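Long-range contacts in beta sliding clamp (PDB 6DJ8), which probably tethers DNA polymerases and other proteins to DNA as a head-to-tail ring dimer, so giving them processivity: residues T13-E18 and I99-N104; S52-K57 and I69-E74; K109-G114 and E124-E129. All blocks are in the same frame, centred on the assembly; numbering follows the deposited sequence.

Overall arrangement
The N-terminal domain of this DNA polymerase III beta subunit illustrates how strand pairing builds a domain outward. Interaction 1 is central: its strands 14-18 and 98-104 lie inside a sheet whose outer members within the chain belong to the other two contacts. On one side interaction 2, centred about 10 Å away, supplies strand 72-73, and Ile-16 N lies 2.8 Å from Val-72 O. On the other, interaction 3, about 9 Å between centres, supplies strands 109-114 and 126-130. Interactions 2 and 3 do not touch, their nearest atoms being about 9 Å apart. Interaction 2 also belongs to a second sheet, whereas interaction 3 faces the neighbouring subunit, where the ring is closed.

Interaction 1 of 3, residues T13-E18 and I99-N104; sequences TFFICE and IKIVFN
Ile-101 reveals how this antiparallel strand pair fills the face that carries Phe-15, Cys-17, Ile-99 and Ile-101. Its CB lies over one face of the Phe-15 ring, displaced toward the rim and 4.1 Å from the ring centroid, a CH-pi contact. The branches then part. CG2, anti to the backbone N, settles against Phe-15 CE1 at 3.9 Å, while CG1 turns back beside the N and passes CZ. At the tip, CD1 closes to 3.4 Å from Phe-15 CZ and also reaches the sulfur of Cys-17. Phe-15 meets this side chain by holding its CG between the backbone N and the carbonyl carbon (chi1 62°), a crowded position that leaves ring and isoleucine lying alongside one another. Cys-17 adopts the same setting, and its SG rests 3.7 Å from Ile-99 CG1.

The other face works through Lys-100, whose chain leaves anti to the backbone N and stays extended. CG brushes Ile-16 CG1, CE crosses above the Phe-14 ring, and NZ ends 4.7 Å from the Phe-14 ring centroid, 4° off its normal. This is a cation-pi contact with the ammonium nearly on the ring axis.

Five backbone hydrogen bonds fix the register; Ile-101 N to Phe-15 O, at 2.8 Å and 175°, is almost straight, and Phe-103 N to Thr-13 O matches it. The pair lies inside the N-terminal domain's antiparallel sheet, strand 72-73 flanking 14-18 and strand 109-114 flanking 98-104. Helix 19-29 covers Cys-17 and Ile-99 through Ile-22 and Thr-19, on the face where Phe-77 of strand 77-82 packs on Phe-15.

Interaction 2 of 3, residues S52-K57 and I69-E74; sequences SNLIIK and ISIVSE
Backbone hydrogen bonds are the first kind of interaction in this hairpin contact. Leu-54 and Ile-69 form a hydrogen-bonded antiparallel pair: Leu-54 N reaches Ile-69 O at 2.8 Å, almost along the C=O axis, and Ile-69 N returns a bond of 3.1 Å to Leu-54 O. A third bond, Ile-71 N to Ser-52 O at 2.9 Å, is straight at the hydrogen (171°), yet its donor stands 48° above the carbonyl plane, near the point where the regular pairing gives out. Between them, Asn-53 and Ser-70 form a non-hydrogen-bonded pair, with Asn-53 CA turned to Ile-69 O and Ser-70 CA to Ser-52 O in weaker C-H...O contacts.

Apolar contacts gather on the face of Leu-54 and Ile-69. CG of Leu-54 runs anti to its backbone N (chi1 -173°), and the two side chains lie alongside one another. Leu-54 CB comes within 3.9 Å of Ile-69 CG1; Leu-54 CD2 and Ile-69 CD1, a pair of methyls, extend the match farther out. Ile-71 CG2 approaches the same Leu-54 CB to 3.7 Å, while Ile-71 CD1 lies 3.6 Å from Asn-53 O.

Water contributes the last kind of bond. One molecule accepts from Ser-73 N at 2.9 Å and is hydrogen-bonded to Ser-52 OG at 3.0 Å, bridging the two segments where they diverge.

Hairpin 53-59/64-70 belongs to the neighbouring sheet of the N-terminal domain. Beyond Ile-71, Val-72 joins Ile-16 of strand 14-18 through the short, weakly bonded strand 72-73. Ile-71 packs on Phe-15 and Cys-17, whereas Leu-54 also meets Ile-22 of helix 19-29 and Ile-47 and Val-49 of strand 44-50.

Interaction 3 of 3, residues K109-G114 and E124-E129; sequences KLEIMG and EDHLKE
The imidazole of His-126 carries the polar face of this hairpin. Over one side of the ring lies the carbonyl oxygen of Ile-112, 3.7 Å above the plane and offset toward the rim. At the edge, NE2 donates to Glu-111 OE1 at 2.7 Å. That oxygen lies only 5° out of the ring plane and accepts through its anti lone pair, although carboxylate and ring are turned 55° against each other. Obliquely placed, Met-113 CE touches CE1 of His-126 at 3.7 Å. The Glu-111 carboxylate reaches the histidine by a bend at chi2 (-112°), and the extended Lys-128 chain runs alongside it, with CE 3.2 Å from Glu-111 OE1.

Four backbone hydrogen bonds hold the strands, two each in the pairs Leu-110 with Glu-129 and Ile-112 with Leu-127; the shortest is Leu-110 N to Glu-129 O at 2.7 Å. On the apolar face, CB of Ile-112 meets CB of Leu-127 at 4.2 Å, and Leu-127 also packs on Ala-89 of helix 83-92. A water accepting from Gly-114 N and donating to Asp-125 O bridges the strands where they part.

The hairpin is the N-terminal domain's edge at the dimer interface: strand 126-130 continues the sheet into the second subunit, whose Arg-324 and Tyr-297 give Glu-129 a salt bridge and a hydrogen bond. Two carboxylates are thus used differently: Glu-129 joins the subunits, while Glu-111 holds His-126 within the hairpin. Glu-111 could raise the proton affinity of His-126, an effect that Lys-128 NZ, 4.3 Å from Glu-111 OE1 and beyond a salt bridge, would partly offset.

Interaction 1 of 3, residues T13-E18 and I99-N104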
ATOM      1  N   THR A  13      29.228  -7.660  28.027  1.00 47.48           N
ATOM      2  CA  THR A  13      29.282  -7.213  26.635  1.00 47.79           C
ATOM      3  C   THR A  13      27.844  -6.965  26.187  1.00 45.93           C
ATOM      4  O   THR A  13      27.222  -7.800  25.527  1.00 46.68           O
ATOM      5  CB  THR A  13      29.986  -8.232  25.742  1.00 47.95           C
ATOM      6  OG1 THR A  13      31.256  -8.554  26.309  1.00 54.63           O
ATOM      7  CG2 THR A  13      30.270  -7.610  24.381  1.00 45.63           C
ATOM      8  N   PHE A  14      27.323  -5.791  26.530  1.00 46.71           N
ATOM      9  CA  PHE A  14      25.926  -5.472  26.277  1.00 43.92           C
ATOM     10  C   PHE A  14      25.753  -3.962  26.229  1.00 45.84           C
ATOM     11  O   PHE A  14      26.642  -3.203  26.610  1.00 41.46           O
ATOM     12  CB  PHE A  14      25.018  -6.046  27.375  1.00 41.09           C
ATOM     13  CG  PHE A  14      25.183  -5.354  28.691  1.00 44.13           C
ATOM     14  CD1 PHE A  14      26.090  -5.834  29.624  1.00 46.59           C
ATOM     15  CD2 PHE A  14      24.468  -4.201  28.989  1.00 44.84           C
ATOM     16  CE1 PHE A  14      26.261  -5.194  30.842  1.00 48.64           C
ATOM     17  CE2 PHE A  14      24.648  -3.546  30.198  1.00 47.49           C
ATOM     18  CZ  PHE A  14      25.539  -4.044  31.125  1.00 54.02           C
ATOM     19  N   PHE A  15      24.563  -3.537  25.815  1.00 37.43           N
ATOM     20  CA  PHE A  15      24.161  -2.172  26.085  1.00 42.83           C
ATOM     21  C   PHE A  15      22.657  -2.144  26.303  1.00 42.52           C
ATOM     22  O   PHE A  15      21.923  -2.998  25.803  1.00 42.34           O
ATOM     23  CB  PHE A  15      24.572  -1.206  24.968  1.00 37.01           C
ATOM     24  CG  PHE A  15      23.948  -1.497  23.654  1.00 40.52           C
ATOM     25  CD1 PHE A  15      24.557  -2.365  22.776  1.00 36.30           C
ATOM     26  CD2 PHE A  15      22.756  -0.904  23.285  1.00 40.95           C
ATOM     27  CE1 PHE A  15      23.988  -2.644  21.556  1.00 39.55           C
ATOM     28  CE2 PHE A  15      22.191  -1.177  22.078  1.00 38.39           C
ATOM     29  CZ  PHE A  15      22.802  -2.061  21.210  1.00 38.41           C
ATOM     30  N   ILE A  16      22.216  -1.139  27.055  1.00 41.53           N
ATOM     31  CA  ILE A  16      20.810  -0.853  27.288  1.00 33.48           C
ATOM     32  C   ILE A  16      20.479   0.417  26.526  1.00 41.34           C
ATOM     33  O   ILE A  16      21.232   1.395  26.582  1.00 35.98           O
ATOM     34  CB  ILE A  16      20.518  -0.690  28.791  1.00 41.82           C
ATOM     35  CG1 ILE A  16      20.978  -1.941  29.570  1.00 43.89           C
ATOM     36  CG2 ILE A  16      19.035  -0.385  29.029  1.00 41.55           C
ATOM     37  CD1 ILE A  16      20.768  -1.853  31.059  1.00 43.16           C
ATOM     38  N   CYS A  17      19.360   0.404  25.813  1.00 32.81           N
ATOM     39  CA  CYS A  17      18.961   1.560  25.028  1.00 36.68           C
ATOM     40  C   CYS A  17      17.455   1.738  25.119  1.00 41.23           C
ATOM     41  O   CYS A  17      16.715   0.851  25.562  1.00 38.70           O
ATOM     42  CB  CYS A  17      19.372   1.417  23.567  1.00 31.00           C
ATOM     43  SG  CYS A  17      18.585   0.034  22.761  1.00 40.18           S
ATOM     44  N   GLU A  18      17.010   2.910  24.699  1.00 36.79           N
ATOM     45  CA  GLU A  18      15.586   3.170  24.548  1.00 35.42           C
ATOM     46  C   GLU A  18      15.101   2.508  23.262  1.00 35.53           C
ATOM     47  O   GLU A  18      15.627   2.777  22.171  1.00 34.48           O
ATOM     48  CB  GLU A  18      15.325   4.677  24.549  1.00 41.44           C
ATOM     49  CG  GLU A  18      13.884   5.078  24.335  1.00 53.94           C
ATOM     50  CD  GLU A  18      13.600   6.479  24.846  1.00 70.07           C
ATOM     51  OE1 GLU A  18      14.396   6.988  25.669  1.00 71.47           O
ATOM     52  OE2 GLU A  18      12.580   7.065  24.425  1.00 72.10           O
ATOM     53  N   ILE A  99      15.427  -1.807  26.111  1.00 35.58           N
ATOM     54  CA  ILE A  99      15.853  -3.188  25.903  1.00 35.89           C
ATOM     55  C   ILE A  99      17.328  -3.337  26.255  1.00 40.65           C
ATOM     56  O   ILE A  99      18.113  -2.384  26.181  1.00 34.81           O
ATOM     57  CB  ILE A  99      15.597  -3.678  24.464  1.00 35.26           C
ATOM     58  CG1 ILE A  99      16.139  -2.661  23.443  1.00 34.84           C
ATOM     59  CG2 ILE A  99      14.117  -3.914  24.230  1.00 33.92           C
ATOM     60  CD1 ILE A  99      16.127  -3.208  22.041  1.00 36.66           C
ATOM     61  N   LYS A 100      17.698  -4.553  26.647  1.00 35.69           N
ATOM     62  CA  LYS A 100      19.079  -4.918  26.917  1.00 37.86           C
ATOM     63  C   LYS A 100      19.532  -5.797  25.762  1.00 38.32           C
ATOM     64  O   LYS A 100      18.897  -6.817  25.464  1.00 40.24           O
ATOM     65  CB  LYS A 100      19.203  -5.648  28.262  1.00 44.48           C
ATOM     66  CG  LYS A 100      20.635  -6.015  28.675  1.00 46.65           C
ATOM     67  CD  LYS A 100      20.687  -6.556  30.126  1.00 52.50           C
ATOM     68  CE  LYS A 100      22.119  -6.873  30.567  1.00 54.42           C
ATOM     69  NZ  LYS A 100      22.195  -7.568  31.899  1.00 54.29           N
ATOM     70  N   ILE A 101      20.609  -5.399  25.098  1.00 33.10           N
ATOM     71  CA  ILE A 101      21.133  -6.128  23.954  1.00 36.12           C
ATOM     72  C   ILE A 101      22.480  -6.701  24.363  1.00 42.33           C
ATOM     73  O   ILE A 101      23.395  -5.953  24.706  1.00 38.44           O
ATOM     74  CB  ILE A 101      21.245  -5.219  22.727  1.00 41.53           C
ATOM     75  CG1 ILE A 101      19.834  -4.727  22.339  1.00 40.24           C
ATOM     76  CG2 ILE A 101      21.931  -5.949  21.596  1.00 41.23           C
ATOM     77  CD1 ILE A 101      19.785  -3.718  21.182  1.00 36.12           C
ATOM     78  N   VAL A 102      22.596  -8.025  24.330  1.00 45.54           N
ATOM     79  CA  VAL A 102      23.773  -8.744  24.796  1.00 42.87           C
ATOM     80  C   VAL A 102      24.460  -9.328  23.576  1.00 40.42           C
ATOM     81  O   VAL A 102      23.801  -9.922  22.718  1.00 43.29           O
ATOM     82  CB  VAL A 102      23.399  -9.858  25.793  1.00 41.37           C
ATOM     83  CG1 VAL A 102      24.647 -10.622  26.232  1.00 41.78           C
ATOM     84  CG2 VAL A 102      22.667  -9.284  26.992  1.00 41.27           C
ATOM     85  N   PHE A 103      25.770  -9.145  23.478  1.00 39.36           N
ATOM     86  CA  PHE A 103      26.514  -9.715  22.366  1.00 41.40           C
ATOM     87  C   PHE A 103      27.164 -10.998  22.850  1.00 45.00           C
ATOM     88  O   PHE A 103      27.977 -10.975  23.778  1.00 44.11           O
ATOM     89  CB  PHE A 103      27.557  -8.748  21.806  1.00 40.46           C
ATOM     90  CG  PHE A 103      28.377  -9.328  20.685  1.00 42.67           C
ATOM     91  CD1 PHE A 103      27.785 -10.125  19.721  1.00 40.83           C
ATOM     92  CD2 PHE A 103      29.722  -9.028  20.554  1.00 45.21           C
ATOM     93  CE1 PHE A 103      28.517 -10.652  18.681  1.00 43.65           C
ATOM     94  CE2 PHE A 103      30.466  -9.547  19.509  1.00 48.47           C
ATOM     95  CZ  PHE A 103      29.863 -10.358  18.569  1.00 50.10           C
ATOM     96  N   ASN A 104      26.841 -12.094  22.182  1.00 47.25           N
ATOM     97  CA  ASN A 104      27.356 -13.427  22.493  1.00 51.62           C
ATOM     98  C   ASN A 104      28.350 -13.717  21.384  1.00 50.00           C
ATOM     99  O   ASN A 104      28.006 -14.300  20.354  1.00 50.13           O
ATOM    100  CB  ASN A 104      26.210 -14.447  22.517  1.00 54.51           C
ATOM    101  CG  ASN A 104      26.652 -15.842  22.947  1.00 63.81           C
ATOM    102  OD1 ASN A 104      25.841 -16.774  22.956  1.00 65.15           O
ATOM    103  ND2 ASN A 104      27.919 -15.994  23.302  1.00 53.81           N
TER

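Interaction 2 of 3, residues S52-K57 and I69-E74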
ATOM      1  N   SER A  52      29.303   5.504  26.799  1.00 53.04           N
ATOM      2  CA  SER A  52      27.855   5.631  26.894  1.00 53.35           C
ATOM      3  C   SER A  52      27.199   6.028  25.572  1.00 48.07           C
ATOM      4  O   SER A  52      26.074   6.547  25.572  1.00 43.88           O
ATOM      5  CB  SER A  52      27.498   6.630  27.991  1.00 56.21           C
ATOM      6  OG  SER A  52      27.957   6.137  29.239  1.00 64.70           O
ATOM      7  N   ASN A  53      27.861   5.783  24.449  1.00 45.43           N
ATOM      8  CA  ASN A  53      27.285   6.069  23.147  1.00 46.62           C
ATOM      9  C   ASN A  53      27.269   4.827  22.272  1.00 45.00           C
ATOM     10  O   ASN A  53      28.199   4.016  22.297  1.00 38.81           O
ATOM     11  CB  ASN A  53      28.050   7.195  22.441  1.00 44.74           C
ATOM     12  CG  ASN A  53      27.972   8.495  23.203  1.00 44.70           C
ATOM     13  OD1 ASN A  53      26.890   9.063  23.368  1.00 45.24           O
ATOM     14  ND2 ASN A  53      29.105   8.974  23.672  1.00 55.99           N
ATOM     15  N   LEU A  54      26.212   4.706  21.487  1.00 43.19           N
ATOM     16  CA  LEU A  54      26.114   3.710  20.438  1.00 37.86           C
ATOM     17  C   LEU A  54      26.303   4.389  19.088  1.00 43.42           C
ATOM     18  O   LEU A  54      25.585   5.343  18.767  1.00 41.10           O
ATOM     19  CB  LEU A  54      24.755   3.026  20.482  1.00 35.49           C
ATOM     20  CG  LEU A  54      24.612   1.849  19.519  1.00 41.43           C
ATOM     21  CD1 LEU A  54      25.394   0.647  20.033  1.00 42.67           C
ATOM     22  CD2 LEU A  54      23.149   1.522  19.271  1.00 37.26           C
ATOM     23  N   ILE A  55      27.242   3.893  18.287  1.00 38.22           N
ATOM     24  CA  ILE A  55      27.461   4.422  16.943  1.00 40.31           C
ATOM     25  C   ILE A  55      26.896   3.411  15.958  1.00 40.35           C
ATOM     26  O   ILE A  55      27.285   2.238  15.975  1.00 39.95           O
ATOM     27  CB  ILE A  55      28.948   4.664  16.648  1.00 44.51           C
ATOM     28  CG1 ILE A  55      29.601   5.547  17.719  1.00 50.82           C
ATOM     29  CG2 ILE A  55      29.075   5.270  15.283  1.00 43.93           C
ATOM     30  CD1 ILE A  55      28.869   6.802  18.012  1.00 51.89           C
ATOM     31  N   ILE A  56      25.967   3.850  15.122  1.00 34.55           N
ATOM     32  CA  ILE A  56      25.368   3.019  14.085  1.00 34.65           C
ATOM     33  C   ILE A  56      25.895   3.498  12.742  1.00 38.56           C
ATOM     34  O   ILE A  56      25.808   4.692  12.426  1.00 37.63           O
ATOM     35  CB  ILE A  56      23.831   3.082  14.140  1.00 42.45           C
ATOM     36  CG1 ILE A  56      23.327   2.484  15.457  1.00 38.93           C
ATOM     37  CG2 ILE A  56      23.200   2.354  12.950  1.00 36.41           C
ATOM     38  CD1 ILE A  56      21.913   2.869  15.764  1.00 39.34           C
ATOM     39  N   LYS A  57      26.474   2.581  11.968  1.00 33.90           N
ATOM     40  CA  LYS A  57      27.001   2.912  10.648  1.00 38.40           C
ATOM     41  C   LYS A  57      26.330   2.048   9.590  1.00 39.00           C
ATOM     42  O   LYS A  57      26.035   0.867   9.821  1.00 38.68           O
ATOM     43  CB  LYS A  57      28.521   2.724  10.572  1.00 37.21           C
ATOM     44  CG  LYS A  57      29.323   3.717  11.405  1.00 43.54           C
ATOM     45  CD  LYS A  57      30.832   3.444  11.263  1.00 50.62           C
ATOM     46  CE  LYS A  57      31.644   4.113  12.355  1.00 59.93           C
ATOM     47  NZ  LYS A  57      33.130   3.823  12.242  1.00 61.62           N
ATOM     48  N   ILE A  69      23.623   7.593  19.499  1.00 37.27           N
ATOM     49  CA  ILE A  69      22.602   7.737  20.525  1.00 35.45           C
ATOM     50  C   ILE A  69      23.208   7.329  21.858  1.00 39.93           C
ATOM     51  O   ILE A  69      24.179   6.573  21.921  1.00 36.18           O
ATOM     52  CB  ILE A  69      21.351   6.882  20.246  1.00 40.05           C
ATOM     53  CG1 ILE A  69      21.729   5.401  20.189  1.00 34.09           C
ATOM     54  CG2 ILE A  69      20.666   7.341  18.970  1.00 41.71           C
ATOM     55  CD1 ILE A  69      20.506   4.452  20.109  1.00 41.28           C
ATOM     56  N   SER A  70      22.610   7.830  22.933  1.00 40.46           N
ATOM     57  CA  SER A  70      23.089   7.537  24.271  1.00 42.69           C
ATOM     58  C   SER A  70      22.581   6.175  24.718  1.00 43.66           C
ATOM     59  O   SER A  70      21.434   5.815  24.458  1.00 36.07           O
ATOM     60  CB  SER A  70      22.619   8.617  25.241  1.00 48.40           C
ATOM     61  OG  SER A  70      23.287   9.839  24.967  1.00 56.13           O
ATOM     62  N   ILE A  71      23.448   5.417  25.387  1.00 44.03           N
ATOM     63  CA  ILE A  71      23.132   4.097  25.903  1.00 45.31           C
ATOM     64  C   ILE A  71      23.803   3.939  27.260  1.00 50.35           C
ATOM     65  O   ILE A  71      24.591   4.785  27.695  1.00 46.83           O
ATOM     66  CB  ILE A  71      23.610   2.970  24.966  1.00 44.55           C
ATOM     67  CG1 ILE A  71      25.123   3.135  24.748  1.00 39.91           C
ATOM     68  CG2 ILE A  71      22.796   2.950  23.675  1.00 36.56           C
ATOM     69  CD1 ILE A  71      25.788   2.007  24.032  1.00 42.23           C
ATOM     70  N   VAL A  72      23.542   2.799  27.891  1.00 43.87           N
ATOM     71  CA  VAL A  72      24.249   2.364  29.090  1.00 43.96           C
ATOM     72  C   VAL A  72      25.029   1.111  28.719  1.00 48.45           C
ATOM     73  O   VAL A  72      24.484   0.209  28.062  1.00 44.85           O
ATOM     74  CB  VAL A  72      23.272   2.102  30.249  1.00 44.84           C
ATOM     75  CG1 VAL A  72      23.989   1.433  31.427  1.00 49.77           C
ATOM     76  CG2 VAL A  72      22.604   3.405  30.669  1.00 42.88           C
ATOM     77  N   SER A  73      26.305   1.064  29.098  1.00 39.77           N
ATOM     78  CA  SER A  73      27.128  -0.082  28.743  1.00 47.53           C
ATOM     79  C   SER A  73      28.214  -0.291  29.791  1.00 50.28           C
ATOM     80  O   SER A  73      28.344   0.475  30.750  1.00 52.50           O
ATOM     81  CB  SER A  73      27.765   0.114  27.373  1.00 42.80           C
ATOM     82  OG  SER A  73      28.813   1.062  27.484  1.00 47.86           O
ATOM     83  N   GLU A  74      28.997  -1.335  29.598  1.00 49.64           N
ATOM     84  CA  GLU A  74      30.115  -1.557  30.509  1.00 55.67           C
ATOM     85  C   GLU A  74      31.424  -1.748  29.769  1.00 53.78           C
ATOM     86  O   GLU A  74      32.461  -1.294  30.249  1.00 56.95           O
ATOM     87  CB  GLU A  74      29.876  -2.788  31.402  1.00 52.08           C
ATOM     88  CG  GLU A  74      29.068  -2.522  32.647  1.00 60.42           C
ATOM     89  CD  GLU A  74      28.683  -3.805  33.365  1.00 67.45           C
ATOM     90  OE1 GLU A  74      29.477  -4.773  33.338  1.00 60.74           O
ATOM     91  OE2 GLU A  74      27.580  -3.843  33.945  1.00 64.92           O
TER
HETATM   92  O   HOH W   1      27.324   3.425  30.451  1.00 46.99           O

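Interaction 3 of 3, residues K109-G114 and E124-E129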
ATOM      1  N   LYS A 109      25.884 -14.189  18.066  1.00 44.58           N
ATOM      2  CA  LYS A 109      24.477 -13.906  18.288  1.00 46.22           C
ATOM      3  C   LYS A 109      24.327 -12.685  19.179  1.00 44.14           C
ATOM      4  O   LYS A 109      25.143 -12.436  20.072  1.00 43.90           O
ATOM      5  CB  LYS A 109      23.744 -15.096  18.922  1.00 53.63           C
ATOM      6  CG  LYS A 109      22.991 -15.941  17.909  1.00 58.21           C
ATOM      7  CD  LYS A 109      22.972 -17.397  18.311  1.00 60.77           C
ATOM      8  CE  LYS A 109      22.329 -18.273  17.235  1.00 69.43           C
ATOM      9  NZ  LYS A 109      23.122 -18.300  15.969  1.00 59.93           N
ATOM     10  N   LEU A 110      23.298 -11.916  18.892  1.00 40.77           N
ATOM     11  CA  LEU A 110      22.800 -10.881  19.774  1.00 40.81           C
ATOM     12  C   LEU A 110      21.631 -11.492  20.536  1.00 42.63           C
ATOM     13  O   LEU A 110      20.754 -12.108  19.928  1.00 43.77           O
ATOM     14  CB  LEU A 110      22.353  -9.676  18.958  1.00 39.75           C
ATOM     15  CG  LEU A 110      23.073  -8.354  19.186  1.00 41.32           C
ATOM     16  CD1 LEU A 110      24.535  -8.526  18.922  1.00 44.38           C
ATOM     17  CD2 LEU A 110      22.486  -7.331  18.220  1.00 37.75           C
ATOM     18  N   GLU A 111      21.656 -11.396  21.857  1.00 39.18           N
ATOM     19  CA  GLU A 111      20.569 -11.886  22.688  1.00 41.56           C
ATOM     20  C   GLU A 111      19.890 -10.644  23.231  1.00 43.38           C
ATOM     21  O   GLU A 111      20.545  -9.789  23.838  1.00 41.93           O
ATOM     22  CB  GLU A 111      21.085 -12.773  23.817  1.00 45.58           C
ATOM     23  CG  GLU A 111      22.197 -13.719  23.376  1.00 47.66           C
ATOM     24  CD  GLU A 111      21.782 -15.172  23.398  1.00 58.04           C
ATOM     25  OE1 GLU A 111      20.611 -15.457  23.732  1.00 59.99           O
ATOM     26  OE2 GLU A 111      22.629 -16.033  23.084  1.00 58.49           O
ATOM     27  N   ILE A 112      18.585 -10.539  23.009  1.00 41.92           N
ATOM     28  CA  ILE A 112      17.841  -9.334  23.330  1.00 36.88           C
ATOM     29  C   ILE A 112      16.736  -9.700  24.304  1.00 42.54           C
ATOM     30  O   ILE A 112      16.033 -10.706  24.119  1.00 39.47           O
ATOM     31  CB  ILE A 112      17.273  -8.680  22.060  1.00 41.16           C
ATOM     32  CG1 ILE A 112      18.386  -8.540  21.014  1.00 38.71           C
ATOM     33  CG2 ILE A 112      16.631  -7.355  22.387  1.00 34.31           C
ATOM     34  CD1 ILE A 112      17.998  -7.725  19.766  1.00 44.15           C
ATOM     35  N   MET A 113      16.598  -8.891  25.341  1.00 35.10           N
ATOM     36  CA  MET A 113      15.578  -9.084  26.347  1.00 44.38           C
ATOM     37  C   MET A 113      15.093  -7.703  26.738  1.00 41.02           C
ATOM     38  O   MET A 113      15.785  -6.699  26.520  1.00 42.02           O
ATOM     39  CB  MET A 113      16.127  -9.864  27.558  1.00 39.52           C
ATOM     40  CG  MET A 113      17.305  -9.161  28.239  1.00 52.17           C
ATOM     41  SD  MET A 113      18.667 -10.276  28.677  1.00 72.67           S
ATOM     42  CE  MET A 113      19.104 -10.897  27.049  1.00 55.48           C
ATOM     43  N   GLY A 114      13.885  -7.641  27.286  1.00 37.01           N
ATOM     44  CA  GLY A 114      13.412  -6.373  27.801  1.00 40.20           C
ATOM     45  C   GLY A 114      14.231  -5.997  29.015  1.00 45.69           C
ATOM     46  O   GLY A 114      14.553  -6.852  29.849  1.00 45.86           O
ATOM     47  N   GLU A 124      11.112 -15.372  30.337  1.00 43.61           N
ATOM     48  CA  GLU A 124      10.952 -14.019  29.834  1.00 42.22           C
ATOM     49  C   GLU A 124      11.074 -14.039  28.317  1.00 41.23           C
ATOM     50  O   GLU A 124      11.761 -14.892  27.749  1.00 40.65           O
ATOM     51  CB  GLU A 124      12.032 -13.073  30.409  1.00 43.34           C
ATOM     52  CG  GLU A 124      12.044 -12.912  31.929  1.00 49.60           C
ATOM     53  CD  GLU A 124      10.833 -12.134  32.447  1.00 54.34           C
ATOM     54  OE1 GLU A 124      10.489 -12.267  33.645  1.00 57.44           O
ATOM     55  OE2 GLU A 124      10.234 -11.374  31.654  1.00 63.11           O
ATOM     56  N   ASP A 125      10.426 -13.082  27.662  1.00 39.14           N
ATOM     57  CA  ASP A 125      10.545 -12.979  26.215  1.00 39.27           C
ATOM     58  C   ASP A 125      12.006 -12.773  25.824  1.00 38.65           C
ATOM     59  O   ASP A 125      12.763 -12.082  26.511  1.00 35.37           O
ATOM     60  CB  ASP A 125       9.685 -11.830  25.682  1.00 39.21           C
ATOM     61  CG  ASP A 125       8.220 -11.963  26.072  1.00 43.80           C
ATOM     62  OD1 ASP A 125       7.784 -13.087  26.397  1.00 44.74           O
ATOM     63  OD2 ASP A 125       7.503 -10.938  26.051  1.00 45.16           O
ATOM     64  N   HIS A 126      12.403 -13.375  24.708  1.00 36.83           N
ATOM     65  CA  HIS A 126      13.807 -13.440  24.345  1.00 37.48           C
ATOM     66  C   HIS A 126      13.937 -13.584  22.838  1.00 38.79           C
ATOM     67  O   HIS A 126      13.191 -14.343  22.216  1.00 43.23           O
ATOM     68  CB  HIS A 126      14.491 -14.618  25.053  1.00 43.22           C
ATOM     69  CG  HIS A 126      15.984 -14.605  24.954  1.00 44.39           C
ATOM     70  ND1 HIS A 126      16.790 -13.992  25.890  1.00 50.13           N
ATOM     71  CD2 HIS A 126      16.819 -15.147  24.037  1.00 48.07           C
ATOM     72  CE1 HIS A 126      18.057 -14.156  25.552  1.00 50.16           C
ATOM     73  NE2 HIS A 126      18.102 -14.851  24.431  1.00 48.50           N
ATOM     74  N   LEU A 127      14.888 -12.852  22.263  1.00 31.50           N
ATOM     75  CA  LEU A 127      15.203 -12.920  20.843  1.00 36.72           C
ATOM     76  C   LEU A 127      16.673 -13.269  20.680  1.00 37.08           C
ATOM     77  O   LEU A 127      17.515 -12.843  21.471  1.00 37.14           O
ATOM     78  CB  LEU A 127      14.940 -11.590  20.137  1.00 36.06           C
ATOM     79  CG  LEU A 127      13.663 -10.819  20.469  1.00 35.69           C
ATOM     80  CD1 LEU A 127      13.651  -9.448  19.758  1.00 29.45           C
ATOM     81  CD2 LEU A 127      12.408 -11.639  20.081  1.00 35.43           C
ATOM     82  N   LYS A 128      16.985 -14.039  19.643  1.00 38.51           N
ATOM     83  CA  LYS A 128      18.368 -14.362  19.310  1.00 43.11           C
ATOM     84  C   LYS A 128      18.587 -13.984  17.857  1.00 41.61           C
ATOM     85  O   LYS A 128      17.940 -14.549  16.968  1.00 39.10           O
ATOM     86  CB  LYS A 128      18.688 -15.847  19.536  1.00 43.70           C
ATOM     87  CG  LYS A 128      18.635 -16.280  20.984  1.00 48.06           C
ATOM     88  CD  LYS A 128      19.220 -17.688  21.169  1.00 54.37           C
ATOM     89  CE  LYS A 128      19.170 -18.118  22.630  1.00 56.23           C
ATOM     90  NZ  LYS A 128      19.528 -19.568  22.834  1.00 63.17           N
ATOM     91  N   GLU A 129      19.500 -13.044  17.624  1.00 37.13           N
ATOM     92  CA  GLU A 129      19.786 -12.541  16.281  1.00 42.28           C
ATOM     93  C   GLU A 129      21.216 -12.893  15.898  1.00 43.13           C
ATOM     94  O   GLU A 129      22.172 -12.382  16.517  1.00 45.69           O
ATOM     95  CB  GLU A 129      19.574 -11.032  16.212  1.00 38.59           C
ATOM     96  CG  GLU A 129      18.109 -10.596  16.323  1.00 34.47           C
ATOM     97  CD  GLU A 129      17.288 -10.946  15.077  1.00 41.55           C
ATOM     98  OE1 GLU A 129      17.877 -11.388  14.059  1.00 38.81           O
ATOM     99  OE2 GLU A 129      16.044 -10.763  15.110  1.00 39.00           O
TER
HETATM  100  O   HOH W   2      12.326  -9.733  27.890  1.00 39.90           O